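Local coordinates for protein peroxisomal acyl-coenzyme A oxidase 1 (Arabidopsis thaliana, PDB 1W07) that catalyses the FAD-dependent desaturation of long- and medium-chain acyl-CoAs to 2-trans-enoyl-CoAs, passing the electrons to oxygen to form hydrogen peroxide, at residues A295-V300 with F607-H612. The protein carries 1 engineered substitution. Numbering follows the deposited sequence.
Sequences ALSRAV and FNYTDH
Phe607 lays one face of its ring over Ser297. The CB of Ser297 lies 3.5 Å from the ring centroid and 13° off the ring normal, a CH-pi contact. The ring also reaches the helix backbone, with Phe607 CE1 3.2 Å from Ser297 O. Asn608 has positive phi, and the chain turns there after helix 600-605. Tyr609 then brings a second ring to the same serine. Tyr609 OH and Ser297 OG are 2.5 Å apart, probably sharing a short hydrogen bond, with OG at the ring edge, in plane. That OG is placed between the backbone N and the carbonyl carbon (chi1 62°). There its single proton can be shared between Ser293 O and Asn294 O, one turn back. The Arg298 chain crosses the tyrosine at about a right angle, with Arg298 CG 3.5 Å from Tyr609 CE1. The guanidinium of Arg298 forms a salt bridge with Asp94 and a cation-pi contact with Tyr613. CB of Phe607 packs over one face of the Tyr609 ring, near the rim. Thr610 is the N-cap of helix 611-614, and its OG1 caps Tyr613 N. The loop between helices 600-605 and 611-614 thus packs on helix 278-309, joining two helical regions of the acyl-CoA oxidase fold.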
loop_
_atom_site.group_PDB
_atom_site.type_symbol
_atom_site.label_atom_id
_atom_site.label_comp_id
_atom_site.label_asym_id
_atom_site.label_seq_id
_atom_site.Cartn_x
_atom_site.Cartn_y
_atom_site.Cartn_z
ATOM N N ALA B 295 1.966 -9.546 12.162
ATOM C CA ALA B 295 2.261 -8.322 11.426
ATOM C C ALA B 295 1.213 -7.234 11.636
ATOM O O ALA B 295 1.561 -6.063 11.847
ATOM C CB ALA B 295 2.425 -8.621 9.912
ATOM N N LEU B 296 -0.069 -7.601 11.606
ATOM C CA LEU B 296 -1.111 -6.593 11.759
ATOM C C LEU B 296 -1.062 -5.936 13.122
ATOM O O LEU B 296 -1.138 -4.709 13.220
ATOM C CB LEU B 296 -2.500 -7.194 11.501
ATOM C CG LEU B 296 -3.684 -6.223 11.518
ATOM C CD1 LEU B 296 -3.421 -5.065 10.561
ATOM C CD2 LEU B 296 -4.971 -6.954 11.132
ATOM N N SER B 297 -0.930 -6.744 14.170
ATOM C CA SER B 297 -0.851 -6.228 15.537
ATOM C C SER B 297 0.341 -5.284 15.699
ATOM O O SER B 297 0.263 -4.325 16.466
ATOM C CB SER B 297 -0.713 -7.375 16.544
ATOM O OG SER B 297 0.486 -8.121 16.349
ATOM N N ARG B 298 1.445 -5.533 14.992
ATOM C CA ARG B 298 2.605 -4.652 15.143
ATOM C C ARG B 298 2.236 -3.275 14.607
ATOM O O ARG B 298 2.466 -2.261 15.278
ATOM C CB ARG B 298 3.823 -5.177 14.377
ATOM C CG ARG B 298 4.454 -6.445 14.959
ATOM C CD ARG B 298 5.523 -7.032 14.014
ATOM N NE ARG B 298 6.695 -6.172 13.910
ATOM C CZ ARG B 298 7.835 -6.515 13.317
ATOM N NH1 ARG B 298 7.967 -7.703 12.737
ATOM N NH2 ARG B 298 8.875 -5.683 13.340
ATOM N N ALA B 299 1.662 -3.243 13.399
ATOM C CA ALA B 299 1.278 -1.990 12.772
ATOM C C ALA B 299 0.242 -1.244 13.606
ATOM O O ALA B 299 0.375 -0.044 13.830
ATOM C CB ALA B 299 0.739 -2.252 11.340
ATOM N N VAL B 300 -0.784 -1.953 14.068
ATOM C CA VAL B 300 -1.848 -1.355 14.895
ATOM C C VAL B 300 -1.286 -0.805 16.226
ATOM O O VAL B 300 -1.732 0.241 16.710
ATOM C CB VAL B 300 -2.961 -2.398 15.196
ATOM C CG1 VAL B 300 -3.912 -1.890 16.298
ATOM C CG2 VAL B 300 -3.732 -2.702 13.893
ATOM N N PHE B 607 -0.072 -7.025 23.369
ATOM C CA PHE B 607 0.785 -7.733 22.408
ATOM C C PHE B 607 2.135 -8.018 23.063
ATOM O O PHE B 607 2.855 -8.938 22.666
ATOM C CB PHE B 607 0.986 -6.866 21.154
ATOM C CG PHE B 607 -0.301 -6.496 20.450
ATOM C CD1 PHE B 607 -0.382 -5.350 19.662
ATOM C CD2 PHE B 607 -1.430 -7.309 20.562
ATOM C CE1 PHE B 607 -1.579 -5.020 18.993
ATOM C CE2 PHE B 607 -2.624 -6.991 19.904
ATOM C CZ PHE B 607 -2.696 -5.841 19.116
ATOM N N ASN B 608 2.469 -7.207 24.067
ATOM C CA ASN B 608 3.715 -7.371 24.803
ATOM C C ASN B 608 4.985 -7.240 23.957
ATOM O O ASN B 608 5.983 -7.922 24.205
ATOM C CB ASN B 608 3.714 -8.720 25.524
ATOM C CG ASN B 608 4.767 -8.794 26.586
ATOM O OD1 ASN B 608 4.880 -7.890 27.408
ATOM N ND2 ASN B 608 5.549 -9.867 26.585
ATOM N N TYR B 609 4.948 -6.360 22.965
ATOM C CA TYR B 609 6.090 -6.143 22.081
ATOM C C TYR B 609 7.140 -5.239 22.713
ATOM O O TYR B 609 6.796 -4.250 23.366
ATOM C CB TYR B 609 5.616 -5.509 20.765
ATOM C CG TYR B 609 4.840 -6.436 19.859
ATOM C CD1 TYR B 609 3.800 -5.953 19.066
ATOM C CD2 TYR B 609 5.160 -7.798 19.769
ATOM C CE1 TYR B 609 3.090 -6.799 18.200
ATOM C CE2 TYR B 609 4.447 -8.656 18.901
ATOM C CZ TYR B 609 3.415 -8.140 18.121
ATOM O OH TYR B 609 2.708 -8.944 17.240
ATOM N N THR B 610 8.414 -5.572 22.518
ATOM C CA THR B 610 9.505 -4.757 23.052
ATOM C C THR B 610 9.729 -3.637 22.030
ATOM O O THR B 610 9.318 -3.763 20.872
ATOM C CB THR B 610 10.837 -5.546 23.143
ATOM O OG1 THR B 610 11.257 -5.910 21.819
ATOM C CG2 THR B 610 10.684 -6.812 24.011
ATOM N N ASP B 611 10.371 -2.547 22.438
ATOM C CA ASP B 611 10.637 -1.457 21.507
ATOM C C ASP B 611 11.603 -1.946 20.440
ATOM O O ASP B 611 11.544 -1.519 19.280
ATOM C CB ASP B 611 11.250 -0.259 22.229
ATOM C CG ASP B 611 10.207 0.624 22.887
ATOM O OD1 ASP B 611 9.012 0.507 22.543
ATOM O OD2 ASP B 611 10.593 1.445 23.735
ATOM N N HIS B 612 12.506 -2.840 20.835
ATOM C CA HIS B 612 13.475 -3.383 19.893
ATOM C C HIS B 612 12.762 -4.103 18.753
ATOM O O HIS B 612 13.117 -3.925 17.588
ATOM C CB HIS B 612 14.434 -4.350 20.597
ATOM C CG HIS B 612 15.355 -5.077 19.668
ATOM N ND1 HIS B 612 14.973 -6.206 18.978
ATOM C CD2 HIS B 612 16.633 -4.825 19.299
ATOM C CE1 HIS B 612 15.976 -6.621 18.225
ATOM N NE2 HIS B 612 16.996 -5.799 18.400
#